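PDB 6IQ1: adenosine 5'-monophosphoramidase from Candida albicans, which probably hydrolyses adenosine 5'-monophosphoramidates to AMP and an amine, as a homodimeric member of the histidine triad family. Local coordinates for residues G87-Q92 and I110-E115. Residues are numbered along the deposited sequence; the frame is centred on the assembly and turned at random.
Sequences GYNVLQ and IPKKDE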
loop_
_atom_site.group_PDB
_atom_site.type_symbol
_atom_site.label_atom_id
_atom_site.label_comp_id
_atom_site.label_asym_id
_atom_site.label_seq_id
_atom_site.Cartn_x
_atom_site.Cartn_y
_atom_site.Cartn_z
ATOM N N GLY D 87 -14.996 -4.478 1.311
ATOM C CA GLY D 87 -13.697 -4.105 1.823
ATOM C C GLY D 87 -12.960 -3.161 0.897
ATOM O O GLY D 87 -13.598 -2.432 0.124
ATOM N N TYR D 88 -11.625 -3.152 0.972
ATOM C CA TYR D 88 -10.815 -2.271 0.137
ATOM C C TYR D 88 -9.340 -2.660 0.218
ATOM O O TYR D 88 -8.891 -3.319 1.166
ATOM C CB TYR D 88 -11.005 -0.783 0.501
ATOM C CG TYR D 88 -10.692 -0.357 1.927
ATOM C CD1 TYR D 88 -11.658 -0.439 2.928
ATOM C CD2 TYR D 88 -9.453 0.183 2.255
ATOM C CE1 TYR D 88 -11.389 -0.029 4.225
ATOM C CE2 TYR D 88 -9.176 0.619 3.545
ATOM C CZ TYR D 88 -10.146 0.506 4.530
ATOM O OH TYR D 88 -9.866 0.911 5.819
ATOM N N ASN D 89 -8.598 -2.240 -0.809
ATOM C CA ASN D 89 -7.173 -2.503 -0.938
ATOM C C ASN D 89 -6.391 -1.198 -1.076
ATOM O O ASN D 89 -6.857 -0.237 -1.701
ATOM C CB ASN D 89 -6.901 -3.400 -2.139
ATOM C CG ASN D 89 -7.456 -4.793 -1.950
ATOM O OD1 ASN D 89 -8.563 -5.099 -2.411
ATOM N ND2 ASN D 89 -6.693 -5.654 -1.249
ATOM N N VAL D 90 -5.199 -1.167 -0.487
ATOM C CA VAL D 90 -4.228 -0.108 -0.732
ATOM C C VAL D 90 -3.077 -0.743 -1.500
ATOM O O VAL D 90 -2.460 -1.701 -1.020
ATOM C CB VAL D 90 -3.765 0.554 0.577
ATOM C CG1 VAL D 90 -2.884 1.797 0.300
ATOM C CG2 VAL D 90 -4.976 0.961 1.411
ATOM N N LEU D 91 -2.816 -0.247 -2.714
ATOM C CA LEU D 91 -1.785 -0.820 -3.572
ATOM C C LEU D 91 -0.821 0.259 -4.056
ATOM O O LEU D 91 -1.237 1.370 -4.404
ATOM C CB LEU D 91 -2.406 -1.522 -4.774
ATOM C CG LEU D 91 -1.436 -2.184 -5.758
ATOM C CD1 LEU D 91 -0.634 -3.243 -5.043
ATOM C CD2 LEU D 91 -2.201 -2.779 -6.948
ATOM N N GLN D 92 0.466 -0.076 -4.074
ATOM C CA GLN D 92 1.504 0.794 -4.617
ATOM C C GLN D 92 2.482 -0.067 -5.403
ATOM O O GLN D 92 2.944 -1.093 -4.890
ATOM C CB GLN D 92 2.234 1.562 -3.504
ATOM C CG GLN D 92 2.973 2.795 -3.997
ATOM C CD GLN D 92 4.434 2.527 -4.226
ATOM O OE1 GLN D 92 5.025 1.706 -3.529
ATOM N NE2 GLN D 92 5.029 3.200 -5.207
ATOM N N ILE D 110 -8.666 1.325 -3.368
ATOM C CA ILE D 110 -9.598 0.643 -4.261
ATOM C C ILE D 110 -10.690 -0.054 -3.468
ATOM O O ILE D 110 -10.415 -1.058 -2.797
ATOM C CB ILE D 110 -8.889 -0.386 -5.146
ATOM C CG1 ILE D 110 -7.595 0.172 -5.724
ATOM C CG2 ILE D 110 -9.833 -0.845 -6.236
ATOM C CD1 ILE D 110 -6.718 -0.918 -6.346
ATOM N N PRO D 111 -11.927 0.433 -3.521
ATOM C CA PRO D 111 -13.030 -0.273 -2.855
ATOM C C PRO D 111 -13.243 -1.668 -3.430
ATOM O O PRO D 111 -13.056 -1.900 -4.625
ATOM C CB PRO D 111 -14.227 0.646 -3.111
ATOM C CG PRO D 111 -13.579 2.042 -3.177
ATOM C CD PRO D 111 -12.311 1.793 -3.940
ATOM N N LYS D 112 -13.607 -2.616 -2.565
ATOM C CA LYS D 112 -13.813 -4.005 -2.995
ATOM C C LYS D 112 -15.248 -4.408 -2.670
ATOM O O LYS D 112 -15.522 -4.919 -1.585
ATOM C CB LYS D 112 -12.801 -4.964 -2.331
ATOM C CG LYS D 112 -12.890 -6.406 -2.822
ATOM C CD LYS D 112 -12.260 -6.547 -4.189
ATOM C CE LYS D 112 -12.344 -7.967 -4.713
ATOM N NZ LYS D 112 -11.865 -8.063 -6.123
ATOM N N LYS D 113 -16.159 -4.192 -3.621
ATOM C CA LYS D 113 -17.582 -4.426 -3.391
ATOM C C LYS D 113 -18.041 -5.817 -3.816
ATOM O O LYS D 113 -19.065 -6.304 -3.318
ATOM C CB LYS D 113 -18.409 -3.363 -4.124
ATOM C CG LYS D 113 -18.318 -1.970 -3.502
ATOM C CD LYS D 113 -19.092 -0.939 -4.321
ATOM C CE LYS D 113 -20.159 -0.240 -3.482
ATOM N NZ LYS D 113 -20.596 1.032 -4.125
ATOM N N ASP D 114 -17.308 -6.461 -4.712
ATOM C CA ASP D 114 -17.642 -7.788 -5.209
ATOM C C ASP D 114 -16.372 -8.380 -5.802
ATOM O O ASP D 114 -15.290 -7.800 -5.685
ATOM C CB ASP D 114 -18.777 -7.719 -6.235
ATOM C CG ASP D 114 -18.467 -6.769 -7.371
ATOM O OD1 ASP D 114 -17.610 -7.115 -8.221
ATOM O OD2 ASP D 114 -19.057 -5.660 -7.394
ATOM N N GLU D 115 -16.503 -9.516 -6.471
ATOM C CA GLU D 115 -15.348 -10.201 -7.032
ATOM C C GLU D 115 -14.976 -9.737 -8.430
ATOM O O GLU D 115 -13.815 -9.901 -8.827
ATOM C CB GLU D 115 -15.601 -11.708 -7.065
ATOM C CG GLU D 115 -16.096 -12.261 -5.742
ATOM C CD GLU D 115 -15.078 -13.168 -5.079
ATOM O OE1 GLU D 115 -15.127 -13.307 -3.830
ATOM O OE2 GLU D 115 -14.234 -13.734 -5.814
HETATM O O HOH W 1 -10.039 -3.724 -4.130
#
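Gly87 and Asn89 face Lys112 and Ile110 as two antiparallel hydrogen-bonded pairs, while Tyr88 and Pro111 form the non-hydrogen-bonded pair between them, their CA atoms 4.2 Å apart. Pro111 has no N-H, and this pair asks for none across to 87-92. Four bonds of 2.7 to 3.0 Å join Gly87 N and O to Lys112 O and N, and Asn89 N and O to Ile110 O and N. Ile110 O takes three contacts: Asn89 N, the CA-H of Tyr88 (CA to O 3.2 Å), and a water that also donates to Asn89 OD1, tying that amide to the opposite backbone. Ile110 CB lies 4.0 Å from Asn89 O, and Lys112 CB rests against Gly87 O at 3.6 Å; Lys112 NZ leads away to Leu119 O and Thr117 O. On the Pro111 face, Tyr88 CB sits 4.0 Å from Pro111 CA. Tyr88 CG stands between the backbone N and the carbonyl carbon (chi1 58°), the ring leading away from 110-115, and Tyr88 OH is hydrogen-bonded to His54 of the second subunit. Asn89 ND2 likewise reaches Ala98 O of that subunit. Within the chain, strand 107-112 lies between strands 42-46 and 87-94; the latter pairs antiparallel with a strand of the second subunit, continuing the sheet through the HINT dimer.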